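Local structure of alpha,alpha-trehalose-phosphate synthase (UDP-forming) (Burkholderia xenovorans, 5HXA) at residues L266-D271 against R359-G364; G278-F283 against Q321-E326; S301-A306 against Q343-K348. The protein is a glycosyltransferase of family 20, a member of the GT-B clan, in which two Rossmann-like domains face each other across a cleft. All coordinates share one frame; numbering follows the deposited sequence.

Interaction 1. Residues L266-D271 against R359-G364; sequences LIMSVD and RQSQVG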
ATOM      1  N   LEU A 266     -26.508 -22.248   0.433  1.00 18.87           N
ATOM      2  CA  LEU A 266     -25.662 -21.807  -0.673  1.00 13.80           C
ATOM      3  C   LEU A 266     -25.008 -20.469  -0.346  1.00 19.87           C
ATOM      4  O   LEU A 266     -25.707 -19.483  -0.082  1.00 18.36           O
ATOM      5  CB  LEU A 266     -26.492 -21.691  -1.956  1.00 19.04           C
ATOM      6  CG  LEU A 266     -25.873 -21.015  -3.182  1.00 22.45           C
ATOM      7  CD1 LEU A 266     -24.596 -21.736  -3.585  1.00 21.98           C
ATOM      8  CD2 LEU A 266     -26.886 -21.004  -4.333  1.00 20.81           C
ATOM      9  N   ILE A 267     -23.677 -20.430  -0.381  1.00 17.50           N
ATOM     10  CA  ILE A 267     -22.916 -19.184  -0.303  1.00 14.70           C
ATOM     11  C   ILE A 267     -22.488 -18.826  -1.717  1.00 18.74           C
ATOM     12  O   ILE A 267     -21.837 -19.625  -2.391  1.00 23.04           O
ATOM     13  CB  ILE A 267     -21.686 -19.312   0.606  1.00 14.20           C
ATOM     14  CG1 ILE A 267     -22.077 -19.807   2.002  1.00 17.25           C
ATOM     15  CG2 ILE A 267     -20.965 -17.957   0.704  1.00 18.71           C
ATOM     16  CD1 ILE A 267     -20.859 -20.189   2.864  1.00 20.41           C
ATOM     17  N   MET A 268     -22.854 -17.639  -2.178  1.00 18.02           N
ATOM     18  CA  MET A 268     -22.606 -17.243  -3.554  1.00 14.09           C
ATOM     19  C   MET A 268     -21.571 -16.126  -3.588  1.00 17.41           C
ATOM     20  O   MET A 268     -21.692 -15.130  -2.866  1.00 15.22           O
ATOM     21  CB  MET A 268     -23.909 -16.803  -4.226  1.00 15.86           C
ATOM     22  CG  MET A 268     -23.723 -16.226  -5.600  1.00 23.80           C
ATOM     23  SD  MET A 268     -23.229 -17.527  -6.745  1.00 31.50           S
ATOM     24  CE  MET A 268     -24.746 -18.475  -6.833  1.00 23.11           C
ATOM     25  N   SER A 269     -20.571 -16.288  -4.448  1.00 15.84           N
ATOM     26  CA  SER A 269     -19.481 -15.334  -4.598  1.00 15.00           C
ATOM     27  C   SER A 269     -19.244 -15.146  -6.088  1.00 20.36           C
ATOM     28  O   SER A 269     -19.058 -16.128  -6.817  1.00 20.46           O
ATOM     29  CB  SER A 269     -18.231 -15.860  -3.868  1.00 18.67           C
ATOM     30  OG  SER A 269     -17.093 -15.067  -4.116  1.00 25.32           O
ATOM     31  N   VAL A 270     -19.317 -13.904  -6.565  1.00 15.56           N
ATOM     32  CA  VAL A 270     -19.183 -13.609  -7.992  1.00 16.52           C
ATOM     33  C   VAL A 270     -18.205 -12.448  -8.132  1.00 23.47           C
ATOM     34  O   VAL A 270     -18.437 -11.374  -7.568  1.00 21.21           O
ATOM     35  CB  VAL A 270     -20.538 -13.253  -8.638  1.00 20.16           C
ATOM     36  CG1 VAL A 270     -20.369 -12.960 -10.134  1.00 19.52           C
ATOM     37  CG2 VAL A 270     -21.573 -14.362  -8.414  1.00 20.35           C
ATOM     38  N   ASP A 271     -17.111 -12.655  -8.863  1.00 19.80           N
ATOM     39  CA  ASP A 271     -16.248 -11.524  -9.136  0.51 25.45           C
ATOM     40  C   ASP A 271     -15.300 -11.867 -10.268  1.00 27.47           C
ATOM     41  O   ASP A 271     -15.039 -13.024 -10.598  1.00 24.97           O
ATOM     42  CB  ASP A 271     -15.478 -11.055  -7.884  0.51 29.83           C
ATOM     43  CG  ASP A 271     -15.943  -9.672  -7.383  0.51 33.01           C
ATOM     44  OD1 ASP A 271     -16.158  -8.765  -8.217  0.51 37.21           O
ATOM     45  OD2 ASP A 271     -16.107  -9.486  -6.156  0.51 33.34           O
ATOM     46  N   ARG A 359     -30.793 -14.556  -5.911  1.00 21.16           N
ATOM     47  CA  ARG A 359     -32.030 -14.768  -5.165  1.00 22.13           C
ATOM     48  C   ARG A 359     -32.115 -16.175  -4.578  1.00 24.41           C
ATOM     49  O   ARG A 359     -32.793 -16.384  -3.568  1.00 24.78           O
ATOM     50  CB  ARG A 359     -33.220 -14.499  -6.090  1.00 20.31           C
ATOM     51  CG  ARG A 359     -34.596 -14.463  -5.419  1.00 24.62           C
ATOM     52  CD  ARG A 359     -35.590 -13.904  -6.426  1.00 27.20           C
ATOM     53  NE  ARG A 359     -36.960 -13.760  -5.943  1.00 31.37           N
ATOM     54  CZ  ARG A 359     -37.489 -12.612  -5.526  1.00 38.03           C
ATOM     55  NH1 ARG A 359     -36.757 -11.494  -5.493  1.00 25.65           N
ATOM     56  NH2 ARG A 359     -38.752 -12.584  -5.129  1.00 30.30           N
ATOM     57  N   GLN A 360     -31.446 -17.153  -5.199  1.00 22.15           N
ATOM     58  CA  GLN A 360     -31.421 -18.518  -4.677  1.00 24.07           C
ATOM     59  C   GLN A 360     -30.400 -18.718  -3.562  1.00 25.54           C
ATOM     60  O   GLN A 360     -30.371 -19.799  -2.971  1.00 24.88           O
ATOM     61  CB  GLN A 360     -31.116 -19.519  -5.806  1.00 21.65           C
ATOM     62  CG  GLN A 360     -32.259 -19.693  -6.774  1.00 38.09           C
ATOM     63  CD  GLN A 360     -33.519 -20.142  -6.070  1.00 45.06           C
ATOM     64  OE1 GLN A 360     -33.500 -21.110  -5.305  1.00 38.39           O
ATOM     65  NE2 GLN A 360     -34.614 -19.417  -6.289  1.00 45.36           N
ATOM     66  N   SER A 361     -29.569 -17.719  -3.265  1.00 20.12           N
ATOM     67  CA  SER A 361     -28.408 -17.896  -2.401  1.00 22.09           C
ATOM     68  C   SER A 361     -28.667 -17.329  -1.010  1.00 25.95           C
ATOM     69  O   SER A 361     -28.997 -16.146  -0.870  1.00 25.95           O
ATOM     70  CB  SER A 361     -27.181 -17.213  -3.007  1.00 22.75           C
ATOM     71  OG  SER A 361     -26.957 -17.664  -4.342  1.00 29.33           O
ATOM     72  N   GLN A 362     -28.452 -18.158   0.014  1.00 15.18           N
ATOM     73  CA  GLN A 362     -28.677 -17.728   1.396  1.00 21.06           C
ATOM     74  C   GLN A 362     -27.611 -16.765   1.908  1.00 21.26           C
ATOM     75  O   GLN A 362     -27.882 -16.017   2.857  1.00 19.87           O
ATOM     76  CB  GLN A 362     -28.742 -18.936   2.338  1.00 19.10           C
ATOM     77  CG  GLN A 362     -30.033 -19.754   2.228  1.00 25.00           C
ATOM     78  CD  GLN A 362     -30.117 -20.587   0.952  1.00 29.17           C
ATOM     79  OE1 GLN A 362     -29.113 -21.088   0.438  1.00 21.33           O
ATOM     80  NE2 GLN A 362     -31.324 -20.725   0.431  1.00 37.35           N
ATOM     81  N   VAL A 363     -26.406 -16.776   1.340  1.00 20.45           N
ATOM     82  CA  VAL A 363     -25.342 -15.857   1.751  1.00 16.16           C
ATOM     83  C   VAL A 363     -24.724 -15.253   0.504  1.00 18.79           C
ATOM     84  O   VAL A 363     -24.439 -15.977  -0.455  1.00 17.25           O
ATOM     85  CB  VAL A 363     -24.253 -16.551   2.593  1.00 12.65           C
ATOM     86  CG1 VAL A 363     -23.172 -15.522   3.030  1.00 13.80           C
ATOM     87  CG2 VAL A 363     -24.870 -17.236   3.818  1.00 13.43           C
ATOM     88  N   GLY A 364     -24.546 -13.932   0.503  1.00 15.45           N
ATOM     89  CA  GLY A 364     -23.801 -13.252  -0.541  1.00 12.90           C
ATOM     90  C   GLY A 364     -22.450 -12.861   0.026  1.00 16.59           C
ATOM     91  O   GLY A 364     -22.374 -12.144   1.020  1.00 17.50           O
TER
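Ile267 and Val363 pair at the centre of the parallel sheet of a Rossmann-like domain, with their CA atoms 4.6 Å apart. Their side chains lie alongside one another and point the same way, CG1 of Ile267 resting 4.0 Å from CB of Val363. Beta-branched residues suit such a place, since they favour the extended backbone and give the sheet a continuous apolar surface. The backbones are joined alternately: Val363 N donates to Leu266 O at 3.1 Å, and Val363 O accepts from Met268 N at 2.9 Å in a nearly straight bond (170° at the hydrogen). Strands 265-270 and 363-366 are the first and fourth of their sheet in chain order, yet they are neighbours in it. This is the Rossmann-like switch point, where the chain, having built the sheet outward on one side, returns to extend it on the other. Just before the fourth strand the pairing passes to a side chain. Gln362, its chain bent at chi2 (73°), brings OE1 to 2.9 Å from Leu266 N, which approaches in the plane of the amide carbonyl; OE1 thus takes the place of a main-chain acceptor. Ser361 faces apolar neighbours, its OG 3.2 Å from Met268 CB and 3.3 Å from Leu266 CD2. That buried hydroxyl is satisfied by Leu357 O of helix 351-359. Beyond Val363, Gly364 has just a hydrogen where a side chain would stand on the face of Met268, whose bent chain curls until CE is 3.4 Å from Ser361 OG.

Interaction 2. Residues G278-F283 against Q321-E326; sequences GLVERF and QTLEGE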
ATOM      1  N   GLY A 278      -9.437 -10.720  -3.721  1.00 23.33           N
ATOM      2  CA  GLY A 278      -9.190 -11.591  -2.575  1.00 30.48           C
ATOM      3  C   GLY A 278      -9.904 -12.925  -2.624  1.00 30.66           C
ATOM      4  O   GLY A 278     -10.456 -13.373  -1.610  1.00 24.01           O
ATOM      5  N   LEU A 279      -9.897 -13.585  -3.780  1.00 26.08           N
ATOM      6  CA  LEU A 279     -10.638 -14.833  -3.882  1.00 24.63           C
ATOM      7  C   LEU A 279      -9.951 -15.950  -3.111  1.00 20.69           C
ATOM      8  O   LEU A 279     -10.629 -16.810  -2.544  1.00 24.04           O
ATOM      9  CB  LEU A 279     -10.846 -15.202  -5.356  1.00 22.00           C
ATOM     10  CG  LEU A 279     -11.646 -14.149  -6.146  1.00 24.33           C
ATOM     11  CD1 LEU A 279     -11.842 -14.548  -7.624  1.00 27.25           C
ATOM     12  CD2 LEU A 279     -12.998 -13.835  -5.476  1.00 22.70           C
ATOM     13  N   VAL A 280      -8.617 -15.948  -3.051  1.00 23.06           N
ATOM     14  CA  VAL A 280      -7.925 -16.938  -2.225  1.00 24.10           C
ATOM     15  C   VAL A 280      -8.347 -16.804  -0.764  1.00 28.21           C
ATOM     16  O   VAL A 280      -8.618 -17.802  -0.083  1.00 23.49           O
ATOM     17  CB  VAL A 280      -6.398 -16.802  -2.379  1.00 27.44           C
ATOM     18  CG1 VAL A 280      -5.696 -17.574  -1.282  1.00 26.05           C
ATOM     19  CG2 VAL A 280      -5.942 -17.307  -3.753  1.00 30.26           C
ATOM     20  N   GLU A 281      -8.405 -15.570  -0.258  1.00 21.82           N
ATOM     21  CA  GLU A 281      -8.842 -15.358   1.116  1.00 18.29           C
ATOM     22  C   GLU A 281     -10.287 -15.801   1.301  1.00 18.60           C
ATOM     23  O   GLU A 281     -10.644 -16.355   2.347  1.00 19.55           O
ATOM     24  CB  GLU A 281      -8.680 -13.884   1.506  1.00 20.28           C
ATOM     25  CG  GLU A 281      -7.215 -13.412   1.665  1.00 20.89           C
ATOM     26  CD  GLU A 281      -6.526 -13.087   0.342  1.00 29.89           C
ATOM     27  OE1 GLU A 281      -7.150 -13.234  -0.732  1.00 30.11           O
ATOM     28  OE2 GLU A 281      -5.350 -12.681   0.377  1.00 34.49           O
ATOM     29  N   ARG A 282     -11.143 -15.540   0.309  1.00 20.24           N
ATOM     30  CA  ARG A 282     -12.523 -16.008   0.393  1.00 20.42           C
ATOM     31  C   ARG A 282     -12.578 -17.521   0.563  1.00 18.85           C
ATOM     32  O   ARG A 282     -13.317 -18.028   1.415  1.00 16.94           O
ATOM     33  CB  ARG A 282     -13.319 -15.581  -0.846  1.00 23.06           C
ATOM     34  CG  ARG A 282     -14.118 -14.328  -0.592  1.00 30.70           C
ATOM     35  CD  ARG A 282     -14.873 -13.916  -1.794  1.00 29.89           C
ATOM     36  NE  ARG A 282     -14.410 -12.627  -2.271  1.00 22.52           N
ATOM     37  CZ  ARG A 282     -15.059 -11.926  -3.178  1.00 26.47           C
ATOM     38  NH1 ARG A 282     -16.190 -12.411  -3.683  1.00 23.82           N
ATOM     39  NH2 ARG A 282     -14.589 -10.752  -3.577  1.00 30.70           N
ATOM     40  N   PHE A 283     -11.800 -18.256  -0.247  1.00 15.46           N
ATOM     41  CA  PHE A 283     -11.773 -19.716  -0.129  1.00 17.64           C
ATOM     42  C   PHE A 283     -11.238 -20.147   1.228  1.00 17.99           C
ATOM     43  O   PHE A 283     -11.761 -21.081   1.846  1.00 18.68           O
ATOM     44  CB  PHE A 283     -10.903 -20.339  -1.225  1.00 14.26           C
ATOM     45  CG  PHE A 283     -11.508 -20.299  -2.611  1.00 19.39           C
ATOM     46  CD1 PHE A 283     -12.620 -19.525  -2.890  1.00 13.90           C
ATOM     47  CD2 PHE A 283     -10.938 -21.039  -3.641  1.00 20.57           C
ATOM     48  CE1 PHE A 283     -13.167 -19.498  -4.184  1.00 17.40           C
ATOM     49  CE2 PHE A 283     -11.485 -21.021  -4.930  1.00 21.03           C
ATOM     50  CZ  PHE A 283     -12.591 -20.238  -5.196  1.00 21.53           C
ATOM     51  N   GLN A 321      -4.146 -19.495 -11.463  1.00 26.53           N
ATOM     52  CA  GLN A 321      -3.560 -20.782 -11.093  1.00 30.22           C
ATOM     53  C   GLN A 321      -3.548 -20.966  -9.583  1.00 29.44           C
ATOM     54  O   GLN A 321      -3.838 -22.057  -9.080  1.00 27.38           O
ATOM     55  CB  GLN A 321      -2.138 -20.903 -11.643  1.00 30.78           C
ATOM     56  CG  GLN A 321      -2.025 -20.906 -13.145  1.00 63.06           C
ATOM     57  CD  GLN A 321      -0.582 -20.757 -13.601  1.00 75.12           C
ATOM     58  OE1 GLN A 321       0.349 -20.901 -12.806  1.00 79.96           O
ATOM     59  NE2 GLN A 321      -0.389 -20.456 -14.882  1.00 76.85           N
ATOM     60  N   THR A 322      -3.217 -19.907  -8.843  1.00 25.80           N
ATOM     61  CA  THR A 322      -3.257 -19.978  -7.384  1.00 23.71           C
ATOM     62  C   THR A 322      -4.651 -20.330  -6.888  1.00 24.04           C
ATOM     63  O   THR A 322      -4.819 -21.232  -6.056  1.00 22.85           O
ATOM     64  CB  THR A 322      -2.803 -18.641  -6.785  1.00 35.80           C
ATOM     65  OG1 THR A 322      -1.475 -18.352  -7.226  1.00 37.20           O
ATOM     66  CG2 THR A 322      -2.829 -18.699  -5.275  1.00 33.41           C
ATOM     67  N   LEU A 323      -5.663 -19.603  -7.370  1.00 21.88           N
ATOM     68  CA  LEU A 323      -7.035 -19.855  -6.945  1.00 21.59           C
ATOM     69  C   LEU A 323      -7.482 -21.269  -7.305  1.00 19.99           C
ATOM     70  O   LEU A 323      -8.140 -21.947  -6.503  1.00 18.66           O
ATOM     71  CB  LEU A 323      -7.969 -18.830  -7.590  1.00 24.20           C
ATOM     72  CG  LEU A 323      -9.390 -18.856  -7.053  1.00 31.22           C
ATOM     73  CD1 LEU A 323      -9.375 -18.410  -5.589  1.00 27.16           C
ATOM     74  CD2 LEU A 323     -10.314 -17.992  -7.903  1.00 27.24           C
ATOM     75  N   GLU A 324      -7.170 -21.712  -8.523  1.00 17.90           N
ATOM     76  CA  GLU A 324      -7.563 -23.052  -8.954  1.00 20.65           C
ATOM     77  C   GLU A 324      -6.949 -24.125  -8.058  1.00 22.56           C
ATOM     78  O   GLU A 324      -7.627 -25.086  -7.677  1.00 21.58           O
ATOM     79  CB  GLU A 324      -7.185 -23.245 -10.430  1.00 19.64           C
ATOM     80  CG  GLU A 324      -8.167 -22.472 -11.320  1.00 28.82           C
ATOM     81  CD  GLU A 324      -7.750 -22.311 -12.766  1.00 26.76           C
ATOM     82  OE1 GLU A 324      -8.594 -21.790 -13.535  1.00 36.68           O
ATOM     83  OE2 GLU A 324      -6.623 -22.699 -13.142  1.00 25.73           O
ATOM     84  N   GLY A 325      -5.685 -23.952  -7.671  1.00 20.67           N
ATOM     85  CA  GLY A 325      -5.072 -24.905  -6.756  1.00 21.49           C
ATOM     86  C   GLY A 325      -5.703 -24.889  -5.373  1.00 25.47           C
ATOM     87  O   GLY A 325      -5.804 -25.931  -4.722  1.00 19.74           O
ATOM     88  N   GLU A 326      -6.128 -23.707  -4.898  1.00 20.42           N
ATOM     89  CA  GLU A 326      -6.781 -23.627  -3.589  1.00 19.87           C
ATOM     90  C   GLU A 326      -8.136 -24.326  -3.598  1.00 22.59           C
ATOM     91  O   GLU A 326      -8.484 -25.020  -2.636  1.00 20.77           O
ATOM     92  CB  GLU A 326      -6.938 -22.160  -3.150  1.00 21.37           C
ATOM     93  CG  GLU A 326      -5.692 -21.560  -2.508  1.00 32.25           C
ATOM     94  CD  GLU A 326      -5.277 -22.279  -1.232  1.00 31.44           C
ATOM     95  OE1 GLU A 326      -4.385 -23.151  -1.294  1.00 42.01           O
ATOM     96  OE2 GLU A 326      -5.855 -21.993  -0.168  1.00 28.99           O
TER
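Leu323 sets its CD1 methyl over one face of the Phe283 ring, in a CH-pi contact 3.7 Å from the centroid and 22° off the ring normal. Leu323 CD1 is displaced toward the rim and comes closest to Phe283 CE2, at 3.4 Å. At the ring edge, close to its plane, lies CB of Glu326, 4.2 Å from Phe283 CD2. Leu302 and Gln304 of strand 300-305 and Ile330 of helix 314-334 also touch this phenyl group, which therefore fills the angle between two helices and the sheet beneath them. The second flat group, the Arg282 guanidinium, turns away from the neighbouring helix; CD2 of Leu279, from its own helix, lies over the centre of one of its faces. Helices 279-292 and 314-334 belong to successive beta-alpha-beta units of the Rossmann-like domain and cover the same side of its parallel sheet. Their short segments here run almost parallel, 9° apart, with the axes 9.6 Å from each other, and between residues 278-283 and 321-326 the contact is apolar, with no hydrogen bond. Leu323 is the main wedge. With CG anti to its backbone N (chi1 -171°), the forked end swings toward the first helix, where CD1 meets Leu279 CB at 3.5 Å while CD2 lies near the same residue's CD1. Leucine suits this position because its two methyls can serve a ring and an aliphatic chain at once. Nearer the surface smaller or amphipathic groups take over. Glu326 lends its methylene carbons to the contact, while its carboxylate reaches Arg329 and Gln284, the latter one residue further along the first helix, and Val280 CG2 meets the CG2 methyl of Thr322 at 3.7 Å.

Interaction 3. Residues S301-A306 against Q343-K348; sequences SLVQIA and QYLNRK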
ATOM      1  N   SER A 301     -22.510 -25.234   0.580  1.00 17.35           N
ATOM      2  CA  SER A 301     -21.534 -25.180  -0.493  1.00 16.71           C
ATOM      3  C   SER A 301     -21.216 -23.735  -0.828  1.00 21.09           C
ATOM      4  O   SER A 301     -22.049 -22.837  -0.664  1.00 18.69           O
ATOM      5  CB  SER A 301     -22.030 -25.877  -1.765  1.00 22.52           C
ATOM      6  OG  SER A 301     -22.439 -27.200  -1.490  1.00 27.50           O
ATOM      7  N   LEU A 302     -20.005 -23.526  -1.321  1.00 17.75           N
ATOM      8  CA  LEU A 302     -19.581 -22.239  -1.846  1.00 16.23           C
ATOM      9  C   LEU A 302     -19.554 -22.323  -3.364  1.00 18.28           C
ATOM     10  O   LEU A 302     -18.803 -23.124  -3.929  1.00 17.61           O
ATOM     11  CB  LEU A 302     -18.202 -21.865  -1.310  1.00 15.05           C
ATOM     12  CG  LEU A 302     -17.539 -20.653  -1.954  1.00 19.59           C
ATOM     13  CD1 LEU A 302     -18.360 -19.368  -1.677  1.00 17.52           C
ATOM     14  CD2 LEU A 302     -16.112 -20.530  -1.428  1.00 15.43           C
ATOM     15  N   VAL A 303     -20.353 -21.493  -4.028  1.00 15.50           N
ATOM     16  CA  VAL A 303     -20.247 -21.342  -5.472  1.00 16.39           C
ATOM     17  C   VAL A 303     -19.451 -20.072  -5.738  1.00 22.29           C
ATOM     18  O   VAL A 303     -19.798 -18.998  -5.234  1.00 19.49           O
ATOM     19  CB  VAL A 303     -21.627 -21.297  -6.148  1.00 16.67           C
ATOM     20  CG1 VAL A 303     -21.481 -20.870  -7.604  1.00 18.41           C
ATOM     21  CG2 VAL A 303     -22.289 -22.678  -6.086  1.00 17.56           C
ATOM     22  N   GLN A 304     -18.361 -20.202  -6.491  1.00 19.81           N
ATOM     23  CA  GLN A 304     -17.570 -19.061  -6.944  1.00 18.41           C
ATOM     24  C   GLN A 304     -17.693 -18.990  -8.452  1.00 20.31           C
ATOM     25  O   GLN A 304     -17.209 -19.879  -9.160  1.00 17.33           O
ATOM     26  CB  GLN A 304     -16.097 -19.186  -6.554  1.00 16.28           C
ATOM     27  CG  GLN A 304     -15.240 -18.082  -7.202  1.00 17.62           C
ATOM     28  CD  GLN A 304     -15.490 -16.728  -6.533  1.00 18.27           C
ATOM     29  OE1 GLN A 304     -15.346 -16.598  -5.318  1.00 17.26           O
ATOM     30  NE2 GLN A 304     -15.897 -15.731  -7.316  1.00 18.23           N
ATOM     31  N   ILE A 305     -18.330 -17.934  -8.941  1.00 16.85           N
ATOM     32  CA  ILE A 305     -18.360 -17.621 -10.361  1.00 16.64           C
ATOM     33  C   ILE A 305     -17.285 -16.576 -10.615  1.00 21.79           C
ATOM     34  O   ILE A 305     -17.280 -15.514  -9.980  1.00 19.04           O
ATOM     35  CB  ILE A 305     -19.750 -17.120 -10.784  1.00 20.39           C
ATOM     36  CG1 ILE A 305     -20.769 -18.258 -10.608  1.00 21.25           C
ATOM     37  CG2 ILE A 305     -19.720 -16.618 -12.216  1.00 19.36           C
ATOM     38  CD1 ILE A 305     -22.208 -17.788 -10.600  1.00 22.17           C
ATOM     39  N   ALA A 306     -16.360 -16.872 -11.529  1.00 16.91           N
ATOM     40  CA  ALA A 306     -15.237 -15.978 -11.805  1.00 25.25           C
ATOM     41  C   ALA A 306     -15.065 -15.900 -13.309  1.00 28.66           C
ATOM     42  O   ALA A 306     -14.340 -16.701 -13.911  1.00 34.00           O
ATOM     43  CB  ALA A 306     -13.954 -16.455 -11.117  1.00 25.62           C
ATOM     44  N   GLN A 343     -17.658 -25.083  -5.486  1.00 18.23           N
ATOM     45  CA  GLN A 343     -17.973 -25.234  -6.896  1.00 18.30           C
ATOM     46  C   GLN A 343     -17.484 -23.989  -7.606  1.00 20.74           C
ATOM     47  O   GLN A 343     -18.111 -22.930  -7.516  1.00 18.32           O
ATOM     48  CB  GLN A 343     -19.470 -25.426  -7.122  1.00 20.06           C
ATOM     49  CG  GLN A 343     -19.983 -26.781  -6.708  1.00 21.41           C
ATOM     50  CD  GLN A 343     -21.454 -26.897  -6.976  1.00 28.33           C
ATOM     51  OE1 GLN A 343     -21.892 -26.885  -8.130  1.00 30.82           O
ATOM     52  NE2 GLN A 343     -22.231 -26.969  -5.919  1.00 18.70           N
ATOM     53  N   TYR A 344     -16.382 -24.126  -8.320  1.00 18.48           N
ATOM     54  CA  TYR A 344     -15.727 -23.020  -8.999  1.00 18.90           C
ATOM     55  C   TYR A 344     -16.080 -23.083 -10.478  1.00 19.46           C
ATOM     56  O   TYR A 344     -15.912 -24.129 -11.113  1.00 19.19           O
ATOM     57  CB  TYR A 344     -14.217 -23.124  -8.782  1.00 18.87           C
ATOM     58  CG  TYR A 344     -13.336 -22.315  -9.713  1.00 23.00           C
ATOM     59  CD1 TYR A 344     -13.292 -20.926  -9.634  1.00 24.89           C
ATOM     60  CD2 TYR A 344     -12.519 -22.949 -10.648  1.00 22.19           C
ATOM     61  CE1 TYR A 344     -12.463 -20.183 -10.483  1.00 26.24           C
ATOM     62  CE2 TYR A 344     -11.688 -22.221 -11.499  1.00 22.59           C
ATOM     63  CZ  TYR A 344     -11.663 -20.840 -11.403  1.00 26.99           C
ATOM     64  OH  TYR A 344     -10.840 -20.125 -12.242  1.00 33.73           O
ATOM     65  N   LEU A 345     -16.590 -21.974 -11.022  1.00 18.44           N
ATOM     66  CA  LEU A 345     -17.018 -21.916 -12.419  1.00 18.84           C
ATOM     67  C   LEU A 345     -16.393 -20.702 -13.088  1.00 21.84           C
ATOM     68  O   LEU A 345     -16.601 -19.564 -12.647  1.00 18.06           O
ATOM     69  CB  LEU A 345     -18.549 -21.857 -12.540  1.00 23.93           C
ATOM     70  CG  LEU A 345     -19.350 -23.064 -12.036  1.00 27.79           C
ATOM     71  CD1 LEU A 345     -19.676 -22.890 -10.580  1.00 29.27           C
ATOM     72  CD2 LEU A 345     -20.631 -23.218 -12.833  1.00 30.97           C
ATOM     73  N   ASN A 346     -15.649 -20.944 -14.157  1.00 20.12           N
ATOM     74  CA  ASN A 346     -14.946 -19.894 -14.885  1.00 25.71           C
ATOM     75  C   ASN A 346     -15.751 -19.557 -16.140  1.00 29.97           C
ATOM     76  O   ASN A 346     -15.434 -19.963 -17.254  1.00 41.58           O
ATOM     77  CB  ASN A 346     -13.516 -20.353 -15.201  1.00 24.33           C
ATOM     78  CG  ASN A 346     -12.671 -19.267 -15.822  1.00 47.43           C
ATOM     79  OD1 ASN A 346     -11.782 -19.541 -16.625  1.00 53.99           O
ATOM     80  ND2 ASN A 346     -12.938 -18.023 -15.448  1.00 63.85           N
ATOM     81  N   ARG A 347     -16.853 -18.843 -15.923  1.00 25.42           N
ATOM     82  CA  ARG A 347     -17.760 -18.520 -17.017  1.00 41.70           C
ATOM     83  C   ARG A 347     -18.635 -17.332 -16.634  1.00 37.96           C
ATOM     84  O   ARG A 347     -18.723 -16.940 -15.470  1.00 35.49           O
ATOM     85  CB  ARG A 347     -18.620 -19.723 -17.401  1.00 45.52           C
ATOM     86  CG  ARG A 347     -19.566 -20.185 -16.326  1.00 38.14           C
ATOM     87  CD  ARG A 347     -20.697 -20.969 -16.962  1.00 52.02           C
ATOM     88  NE  ARG A 347     -21.618 -20.076 -17.662  1.00 68.19           N
ATOM     89  CZ  ARG A 347     -22.638 -20.476 -18.419  1.00 75.83           C
ATOM     90  NH1 ARG A 347     -22.875 -21.770 -18.589  1.00 80.00           N
ATOM     91  NH2 ARG A 347     -23.422 -19.579 -19.010  1.00 72.20           N
ATOM     92  N   LYS A 348     -19.287 -16.766 -17.644  1.00 37.00           N
ATOM     93  CA  LYS A 348     -20.118 -15.583 -17.486  1.00 44.21           C
ATOM     94  C   LYS A 348     -21.583 -15.973 -17.605  1.00 41.52           C
ATOM     95  O   LYS A 348     -21.945 -16.819 -18.428  1.00 44.29           O
ATOM     96  CB  LYS A 348     -19.778 -14.521 -18.544  1.00 46.47           C
TER
HETATM   97  O   HOH W   1     -21.634 -28.278  -3.822  1.00 23.80           O
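Val303 and Leu345 cross obliquely on one face of the parallel sheet, CG1 of the valine 4.0 Å from CD1 of the leucine. Gln343 joins them on that face, its CB near Val303 CG2. From there its extended chain carries NE2 implausibly close to a water that also hydrogen-bonds Ser301 OG, a bridge whose exact geometry is doubtful. Ile305 completes the row: its CG2, anti to the backbone N, abuts Arg347 O at 3.4 Å, a buried carbonyl oxygen with no polar partner in the model. Gln304 and Tyr344 project from the opposite face. The tyrosine, CG anti to its backbone N (chi1 163°), leans its ring forward along the strand so that CE1 comes 4.1 Å from Ala306 CB; the small alanine side chain accommodates this bulk. Gln304 turns its end away from the ring. Its NE2 reaches Ile305 O at 3.0 Å from well above the carbonyl plane, while OE1 meets Ser269 OG, so both ends of a buried amide are used. Beneath these side chains a regular parallel ladder holds the strands, with Gln304 N bonded to Gln343 O at 2.9 Å and Gln304 O accepting Leu345 N at 2.9 Å. The strands are the two beta members of a beta-alpha-beta unit whose helix, 314-334, covers Tyr344 and supplies Glu324 to its hydroxyl. Strand 342-345 is outermost on this side of the sheet within the chain, and strand 300-305 lies between it and strand 265-270, with helix 279-292 packed over Leu302.

Overall arrangement
After the first sheet, of ten strands, the chain enters strand 265-270, then helix 279-292, strand 300-305, helix 314-334, strand 342-345 and helix 351-359 before strand 363-366 closes the wide loop of interaction 1. The loops closed by interactions 2 and 3 both fall within it, and these two cross, since their segments alternate along the chain. Interactions 1 and 3 belong to the same parallel sheet, with centres about 10 Å apart, while interaction 2 joins two helices lying over that sheet. Arg282, in the first helix, ties interactions 1 and 2 together by its probable hydrogen bond to Ser269 OG and, in the conformer modelled here, a salt bridge to Asp271.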